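PDB 4QVS: S-layer domain-containing protein from Ruminiclostridium thermocellum ATCC 27405, which is of unknown function but has a concanavalin A-like lectin/glucanase domain, perhaps sits in the cell-surface layer and may bind carbohydrate. Local coordinates for the interface of chains A and B. Sequence-based numbering; all coordinates share one arbitrary frame. Chains: chain A/B, S-layer domain-containing protein.

Contacts 1 and 3 are neighbours, their C-alpha centres about 11 Å apart. They share B:Ile206 of strand 200-207, whose end runs on into contact 1, and strand 71-79 of chain A also serves both. Contact 2 lies about 19 Å from each and draws on loop residues 182-185 of chain B. In contact 3 the chain B strand pairs with both strand 7-9 and strand 71-79 of chain A, so the last strand of one copy, 200-207, completes a sheet of the other. This suggests an exchange of segments between copies, repeated by the two-fold symmetry, although the structure alone does not show that the dimer is biological.

Contact 1: the interface of chains A and B. Residues chain A 5, 68, 70-71; chain B 206-209.
The ring of A:Phe68 and the CB methylene of B:Asp208 form the apolar centre of this patch, in a domain of the concanavalin A-like lectin/glucanase family, whose fold is a beta-sandwich. Aspartate suits the place because it brings both a methylene for the ring and a carboxylate for the rim. CB sits over the middle of one ring face, 3.2 Å from the ring centroid, a CH-pi contact spread over all six carbons. A flat aromatic fits here because it offers a broad face to a single methylene. The carboxylate plane of B:Asp208 stands steeply against the ring, 77° from it, and the aspartate's first torsion (chi1 63°) swings the oxygens past the ring toward A:Thr5. Around this centre the packing is lighter: CG2 of B:Ile206, the last but one residue of strand 200-207, approaches CE2 of A:Phe68 at 4.3 Å, and CA of A:Phe71 comes to 4.0 Å from CA of B:Arg209.

At the polar rim the threonine side chain lies athwart the aspartate. Threonine suits this position because its short branched side chain holds the hydroxyl close to the backbone and aims it at the carboxylate. The hydroxyl OG1 of A:Thr5 also lies 3.2 Å from OD1 of B:Asp208, but its main acceptor is OD2 of the same carboxylate, to which it donates a hydrogen bond of 2.7 Å, arriving from above the carboxylate plane, 57° out of it.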
loop_
_atom_site.group_PDB
_atom_site.type_symbol
_atom_site.label_atom_id
_atom_site.label_comp_id
_atom_site.label_asym_id
_atom_site.label_seq_id
_atom_site.Cartn_x
_atom_site.Cartn_y
_atom_site.Cartn_z
ATOM N N THR A 5 25.952 11.043 17.343
ATOM C CA THR A 5 24.711 11.704 17.766
ATOM C C THR A 5 23.585 10.688 17.576
ATOM O O THR A 5 23.825 9.559 17.115
ATOM C CB THR A 5 24.406 13.023 17.023
ATOM O OG1 THR A 5 24.351 12.784 15.618
ATOM C CG2 THR A 5 25.472 14.072 17.306
ATOM N N PHE A 68 17.165 19.176 15.524
ATOM C CA PHE A 68 17.699 18.795 14.237
ATOM C C PHE A 68 16.944 19.419 13.090
ATOM O O PHE A 68 15.730 19.591 13.150
ATOM C CB PHE A 68 17.632 17.273 14.087
ATOM C CG PHE A 68 18.302 16.507 15.199
ATOM C CD1 PHE A 68 19.499 16.964 15.783
ATOM C CD2 PHE A 68 17.798 15.271 15.600
ATOM C CE1 PHE A 68 20.133 16.235 16.793
ATOM C CE2 PHE A 68 18.435 14.535 16.600
ATOM C CZ PHE A 68 19.598 15.020 17.203
ATOM N N ASN A 70 17.422 18.250 9.625
ATOM C CA ASN A 70 17.071 17.028 8.889
ATOM C C ASN A 70 17.178 15.872 9.842
ATOM O O ASN A 70 17.941 15.950 10.813
ATOM C CB ASN A 70 17.996 16.832 7.706
ATOM C CG ASN A 70 17.727 17.821 6.588
ATOM O OD1 ASN A 70 16.717 18.529 6.564
ATOM N ND2 ASN A 70 18.625 17.852 5.634
ATOM N N PHE A 71 16.399 14.814 9.611
ATOM C CA PHE A 71 16.431 13.680 10.532
ATOM C C PHE A 71 15.829 12.398 9.971
ATOM O O PHE A 71 15.213 12.383 8.908
ATOM C CB PHE A 71 15.646 14.044 11.813
ATOM C CG PHE A 71 14.174 14.227 11.571
ATOM C CD1 PHE A 71 13.317 13.119 11.514
ATOM C CD2 PHE A 71 13.647 15.493 11.347
ATOM C CE1 PHE A 71 11.968 13.273 11.258
ATOM C CE2 PHE A 71 12.295 15.648 11.079
ATOM C CZ PHE A 71 11.460 14.538 11.034
ATOM N N ILE B 206 16.949 7.060 16.047
ATOM C CA ILE B 206 16.813 8.443 15.662
ATOM C C ILE B 206 18.149 8.931 15.176
ATOM O O ILE B 206 19.173 8.651 15.796
ATOM C CB ILE B 206 16.385 9.280 16.881
ATOM C CG1 ILE B 206 15.009 8.807 17.351
ATOM C CG2 ILE B 206 16.363 10.757 16.532
ATOM C CD1 ILE B 206 14.587 9.374 18.681
ATOM N N PHE B 207 18.127 9.675 14.074
ATOM C CA PHE B 207 19.328 10.217 13.469
ATOM C C PHE B 207 19.107 11.694 13.178
ATOM O O PHE B 207 17.990 12.094 12.836
ATOM C CB PHE B 207 19.574 9.518 12.129
ATOM C CG PHE B 207 19.699 8.017 12.221
ATOM C CD1 PHE B 207 18.567 7.197 12.200
ATOM C CD2 PHE B 207 20.957 7.412 12.254
ATOM C CE1 PHE B 207 18.680 5.795 12.230
ATOM C CE2 PHE B 207 21.075 6.016 12.290
ATOM C CZ PHE B 207 19.935 5.214 12.291
ATOM N N ASP B 208 20.172 12.487 13.251
ATOM C CA ASP B 208 20.093 13.934 12.993
ATOM C C ASP B 208 20.392 14.307 11.520
ATOM O O ASP B 208 20.882 15.394 11.222
ATOM C CB ASP B 208 21.010 14.694 13.950
ATOM C CG ASP B 208 22.462 14.352 13.765
ATOM O OD1 ASP B 208 22.770 13.441 12.957
ATOM O OD2 ASP B 208 23.292 14.991 14.447
ATOM N N ARG B 209 20.103 13.380 10.618
ATOM C CA ARG B 209 20.221 13.598 9.193
ATOM C C ARG B 209 19.248 12.632 8.544
ATOM O O ARG B 209 18.698 11.737 9.203
ATOM C CB ARG B 209 21.633 13.299 8.707
ATOM C CG ARG B 209 21.996 11.817 8.818
ATOM C CD ARG B 209 23.483 11.574 8.659
ATOM N NE ARG B 209 23.815 10.149 8.638
ATOM C CZ ARG B 209 23.645 9.346 7.577
ATOM N NH1 ARG B 209 23.112 9.811 6.440
ATOM N NH2 ARG B 209 23.987 8.058 7.655
#

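Contact 2: the interface of chains A and B. Residues chain A 89, 91, 96, 98-99, 101; chain B 168, 182-185.
Strands 88-91 and 99-104 of chain A, with A:Asn96 in the loop between them, receive the loop 182-185 of chain B; the beta-sandwich of the concanavalin A-like family here docks a histidine. The B:His183 imidazole stacks on A:Phe91, whose flat ring suits it, centroids 4.3 Å apart and planes 7° from parallel. The two side chains run antiparallel, so each CB lies over the other's ring. The CE1 edge of the imidazole points at the face of the A:Tyr99 ring, 3.5 Å from its CD2.

Histidine suits the place by using both ring nitrogens. ND1 donates to the carboxylate OD2 of A:Asp89 at 2.7 Å, almost straight, in the ring plane and on the syn lone pair. Aspartate fits because one oxygen can take several donors: OD2 also accepts from the backbone N of B:His183 at 2.8 Å and, weakly, from OG of B:Ser182. NE2 donates to the carbonyl O of A:Asn96 at 3.1 Å, from above the carbonyl plane. With acceptors at both nitrogens the ring may be protonated, though nearby A:Arg101 would oppose this.

Bent at chi3 (62°), A:Arg101 donates from NH1 to OG of B:Ser182 at 3.0 Å. Serine suits this spot because its hydroxyl also donates, to the carbonyl O of B:His183.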
loop_
_atom_site.group_PDB
_atom_site.type_symbol
_atom_site.label_atom_id
_atom_site.label_comp_id
_atom_site.label_asym_id
_atom_site.label_seq_id
_atom_site.Cartn_x
_atom_site.Cartn_y
_atom_site.Cartn_z
ATOM N N ASP A 89 5.023 10.398 18.743
ATOM C CA ASP A 89 4.572 11.802 18.825
ATOM C C ASP A 89 5.632 12.548 19.585
ATOM O O ASP A 89 6.045 12.129 20.644
ATOM C CB ASP A 89 3.184 11.827 19.435
ATOM C CG ASP A 89 2.662 13.209 19.723
ATOM O OD1 ASP A 89 3.044 14.194 19.098
ATOM O OD2 ASP A 89 1.731 13.265 20.530
ATOM N N PHE A 91 6.314 16.446 20.494
ATOM C CA PHE A 91 5.513 17.671 20.549
ATOM C C PHE A 91 6.104 18.714 21.519
ATOM O O PHE A 91 6.806 18.377 22.447
ATOM C CB PHE A 91 4.079 17.277 20.968
ATOM C CG PHE A 91 3.988 16.552 22.309
ATOM C CD1 PHE A 91 4.241 15.194 22.409
ATOM C CD2 PHE A 91 3.614 17.240 23.463
ATOM C CE1 PHE A 91 4.164 14.539 23.615
ATOM C CE2 PHE A 91 3.537 16.594 24.693
ATOM C CZ PHE A 91 3.802 15.242 24.777
ATOM N N ASN A 96 0.126 22.831 22.488
ATOM C CA ASN A 96 -0.420 21.567 22.085
ATOM C C ASN A 96 -0.595 21.477 20.554
ATOM O O ASN A 96 -1.171 20.507 20.094
ATOM C CB ASN A 96 -1.787 21.389 22.760
ATOM C CG ASN A 96 -2.819 22.383 22.245
ATOM O OD1 ASN A 96 -2.512 23.190 21.374
ATOM N ND2 ASN A 96 -4.040 22.343 22.792
ATOM N N LYS A 98 1.993 22.255 18.061
ATOM C CA LYS A 98 3.308 22.245 17.466
ATOM C C LYS A 98 3.864 20.845 17.726
ATOM O O LYS A 98 4.296 20.522 18.844
ATOM C CB LYS A 98 4.209 23.288 18.107
ATOM C CG LYS A 98 3.960 24.721 17.656
ATOM C CD LYS A 98 5.113 25.624 18.114
ATOM C CE LYS A 98 4.925 27.079 17.727
ATOM N NZ LYS A 98 3.770 27.708 18.418
ATOM N N TYR A 99 3.851 20.009 16.700
ATOM C CA TYR A 99 4.234 18.621 16.905
ATOM C C TYR A 99 4.440 17.889 15.594
ATOM O O TYR A 99 4.110 18.430 14.537
ATOM C CB TYR A 99 3.106 17.887 17.664
ATOM C CG TYR A 99 1.728 17.815 16.968
ATOM C CD1 TYR A 99 1.416 16.783 16.057
ATOM C CD2 TYR A 99 0.727 18.733 17.268
ATOM C CE1 TYR A 99 0.174 16.714 15.445
ATOM C CE2 TYR A 99 -0.515 18.678 16.682
ATOM C CZ TYR A 99 -0.791 17.665 15.771
ATOM O OH TYR A 99 -2.030 17.625 15.217
ATOM N N ARG A 101 3.913 13.681 14.389
ATOM C CA ARG A 101 3.344 12.455 14.868
ATOM C C ARG A 101 3.160 11.390 13.749
ATOM O O ARG A 101 2.649 11.704 12.685
ATOM C CB ARG A 101 1.990 12.851 15.373
ATOM C CG ARG A 101 1.179 11.776 16.039
ATOM C CD ARG A 101 0.008 12.410 16.777
ATOM N NE ARG A 101 -0.923 13.137 15.888
ATOM C CZ ARG A 101 -2.136 13.547 16.255
ATOM N NH1 ARG A 101 -2.572 13.335 17.482
ATOM N NH2 ARG A 101 -2.931 14.190 15.388
ATOM N N LEU B 168 9.113 22.218 16.311
ATOM C CA LEU B 168 9.792 22.006 17.589
ATOM C C LEU B 168 11.150 22.658 17.536
ATOM O O LEU B 168 11.613 23.186 18.534
ATOM C CB LEU B 168 10.029 20.505 17.831
ATOM C CG LEU B 168 8.884 19.496 18.037
ATOM C CD1 LEU B 168 7.685 19.709 17.129
ATOM C CD2 LEU B 168 9.421 18.083 17.862
ATOM N N SER B 182 -0.338 9.540 21.979
ATOM C CA SER B 182 -0.301 10.886 21.492
ATOM C C SER B 182 -0.639 11.864 22.656
ATOM O O SER B 182 -1.390 11.518 23.558
ATOM C CB SER B 182 -1.369 11.093 20.462
ATOM O OG SER B 182 -1.428 12.467 20.110
ATOM N N HIS B 183 -0.108 13.064 22.591
ATOM C CA HIS B 183 -0.529 14.144 23.513
ATOM C C HIS B 183 -1.880 14.668 23.030
ATOM O O HIS B 183 -2.340 14.343 21.912
ATOM C CB HIS B 183 0.475 15.300 23.502
ATOM C CG HIS B 183 0.377 16.187 22.302
ATOM N ND1 HIS B 183 0.795 15.790 21.045
ATOM C CD2 HIS B 183 -0.020 17.481 22.179
ATOM C CE1 HIS B 183 0.613 16.782 20.193
ATOM N NE2 HIS B 183 0.108 17.818 20.852
ATOM N N GLN B 184 -2.500 15.522 23.847
ATOM C CA GLN B 184 -3.792 16.091 23.520
ATOM C C GLN B 184 -3.581 17.264 22.609
ATOM O O GLN B 184 -2.929 18.242 23.015
ATOM C CB GLN B 184 -4.493 16.603 24.801
ATOM C CG GLN B 184 -5.948 16.936 24.543
ATOM C CD GLN B 184 -6.676 17.432 25.777
ATOM O OE1 GLN B 184 -6.082 18.003 26.682
ATOM N NE2 GLN B 184 -7.980 17.238 25.796
ATOM N N THR B 185 -4.126 17.209 21.389
ATOM C CA THR B 185 -4.019 18.367 20.487
ATOM C C THR B 185 -5.126 19.380 20.782
ATOM O O THR B 185 -5.913 19.146 21.666
ATOM C CB THR B 185 -4.116 17.972 19.028
ATOM O OG1 THR B 185 -5.452 17.531 18.738
ATOM C CG2 THR B 185 -3.057 16.887 18.704
#

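Contact 3: the interface of chains A and B. Residues chain A 7-9, 74; chain B 203-206.
The carbonyl O of A:Ala7 is held by two partners: the backbone N of B:Ile206 donates to it at 3.1 Å, and water 1 lies 2.8 Å from it. The water also bonds NE of B:Arg205, tying the arginine's guanidinium edge to the chain A backbone. Strand 200-207 of chain B runs antiparallel to strand 7-9 on one side and to strand 71-79 on the other, completing the sheet of this concanavalin A-like fold. A:Tyr9 N donates to the O of B:Phe204 at 2.8 Å and receives a bond from B:Phe204 N at its own O, while A:Ala74 and B:Arg205 exchange N-H and C=O in the same way.

A:Trp8 and B:Arg205 extend in parallel. The guanidinium lies flat on the indole, planes 8° apart, with NH1 3.5 Å from the centroid of the six-membered ring, a cation-pi contact. A bend at chi3 (61°) turns the arginine tip over the ring, and CG of B:Arg205 packs against CD1 of A:Trp8. Tryptophan suits the place by offering a broad face to the arginine and an N-H at its edge: NE1 gives a hydrogen bond of 3.0 Å to the carboxylate OD1 of B:Asp203, meeting it from above the carboxylate plane.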
loop_
_atom_site.group_PDB
_atom_site.type_symbol
_atom_site.label_atom_id
_atom_site.label_comp_id
_atom_site.label_asym_id
_atom_site.label_seq_id
_atom_site.Cartn_x
_atom_site.Cartn_y
_atom_site.Cartn_z
ATOM N N ALA A 7 20.054 8.331 18.830
ATOM C CA ALA A 7 19.731 7.325 19.806
ATOM C C ALA A 7 19.343 5.975 19.197
ATOM O O ALA A 7 18.957 5.868 18.013
ATOM C CB ALA A 7 18.597 7.832 20.660
ATOM N N TRP A 8 19.411 4.961 20.052
ATOM C CA TRP A 8 19.038 3.598 19.711
ATOM C C TRP A 8 18.521 2.829 20.927
ATOM O O TRP A 8 19.292 2.438 21.790
ATOM C CB TRP A 8 20.246 2.871 19.100
ATOM C CG TRP A 8 19.969 1.496 18.656
ATOM C CD1 TRP A 8 18.762 0.894 18.547
ATOM C CD2 TRP A 8 20.937 0.564 18.087
ATOM N NE1 TRP A 8 18.920 -0.394 17.994
ATOM C CE2 TRP A 8 20.242 -0.604 17.724
ATOM C CE3 TRP A 8 22.325 0.603 17.902
ATOM C CZ2 TRP A 8 20.890 -1.733 17.139
ATOM C CZ3 TRP A 8 22.973 -0.525 17.330
ATOM C CH2 TRP A 8 22.248 -1.665 16.964
ATOM N N TYR A 9 17.213 2.573 20.949
ATOM C CA TYR A 9 16.571 1.790 21.994
ATOM C C TYR A 9 16.356 0.360 21.474
ATOM O O TYR A 9 15.571 0.128 20.554
ATOM C CB TYR A 9 15.271 2.443 22.445
ATOM C CG TYR A 9 15.559 3.787 23.099
ATOM C CD1 TYR A 9 16.076 3.855 24.413
ATOM C CD2 TYR A 9 15.437 4.954 22.391
ATOM C CE1 TYR A 9 16.429 5.061 25.006
ATOM C CE2 TYR A 9 15.747 6.178 23.003
ATOM C CZ TYR A 9 16.249 6.214 24.298
ATOM O OH TYR A 9 16.555 7.436 24.852
ATOM N N ALA A 74 13.395 5.693 12.775
ATOM C CA ALA A 74 13.221 4.374 12.210
ATOM C C ALA A 74 13.111 3.347 13.288
ATOM O O ALA A 74 13.785 3.416 14.306
ATOM C CB ALA A 74 14.384 4.071 11.296
ATOM N N ASP B 203 14.134 -1.753 18.333
ATOM C CA ASP B 203 15.188 -0.956 17.719
ATOM C C ASP B 203 14.716 0.392 17.280
ATOM O O ASP B 203 14.815 0.720 16.103
ATOM C CB ASP B 203 15.872 -1.745 16.559
ATOM C CG ASP B 203 16.633 -2.941 17.049
ATOM O OD1 ASP B 203 17.205 -2.894 18.149
ATOM O OD2 ASP B 203 16.695 -3.952 16.315
ATOM N N PHE B 204 14.238 1.215 18.247
ATOM C CA PHE B 204 13.774 2.535 17.907
ATOM C C PHE B 204 15.014 3.409 17.788
ATOM O O PHE B 204 15.809 3.528 18.721
ATOM C CB PHE B 204 12.823 3.064 18.959
ATOM C CG PHE B 204 12.054 4.253 18.518
ATOM C CD1 PHE B 204 12.559 5.518 18.697
ATOM C CD2 PHE B 204 10.799 4.104 17.954
ATOM C CE1 PHE B 204 11.826 6.626 18.309
ATOM C CE2 PHE B 204 10.053 5.200 17.577
ATOM C CZ PHE B 204 10.571 6.469 17.749
ATOM N N ARG B 205 15.152 4.068 16.650
ATOM C CA ARG B 205 16.361 4.796 16.321
ATOM C C ARG B 205 16.049 6.137 15.755
ATOM O O ARG B 205 15.011 6.341 15.115
ATOM C CB ARG B 205 17.187 4.013 15.302
ATOM C CG ARG B 205 17.370 2.582 15.734
ATOM C CD ARG B 205 18.323 1.791 14.861
ATOM N NE ARG B 205 19.642 2.388 14.905
ATOM C CZ ARG B 205 20.760 1.738 14.605
ATOM N NH1 ARG B 205 20.744 0.442 14.260
ATOM N NH2 ARG B 205 21.912 2.398 14.683
ATOM N N ILE B 206 16.949 7.060 16.047
ATOM C CA ILE B 206 16.813 8.443 15.662
ATOM C C ILE B 206 18.149 8.931 15.176
ATOM O O ILE B 206 19.173 8.651 15.796
ATOM C CB ILE B 206 16.385 9.280 16.881
ATOM C CG1 ILE B 206 15.009 8.807 17.351
ATOM C CG2 ILE B 206 16.363 10.757 16.532
ATOM C CD1 ILE B 206 14.587 9.374 18.681
HETATM O O HOH W 1 20.541 5.286 15.793
#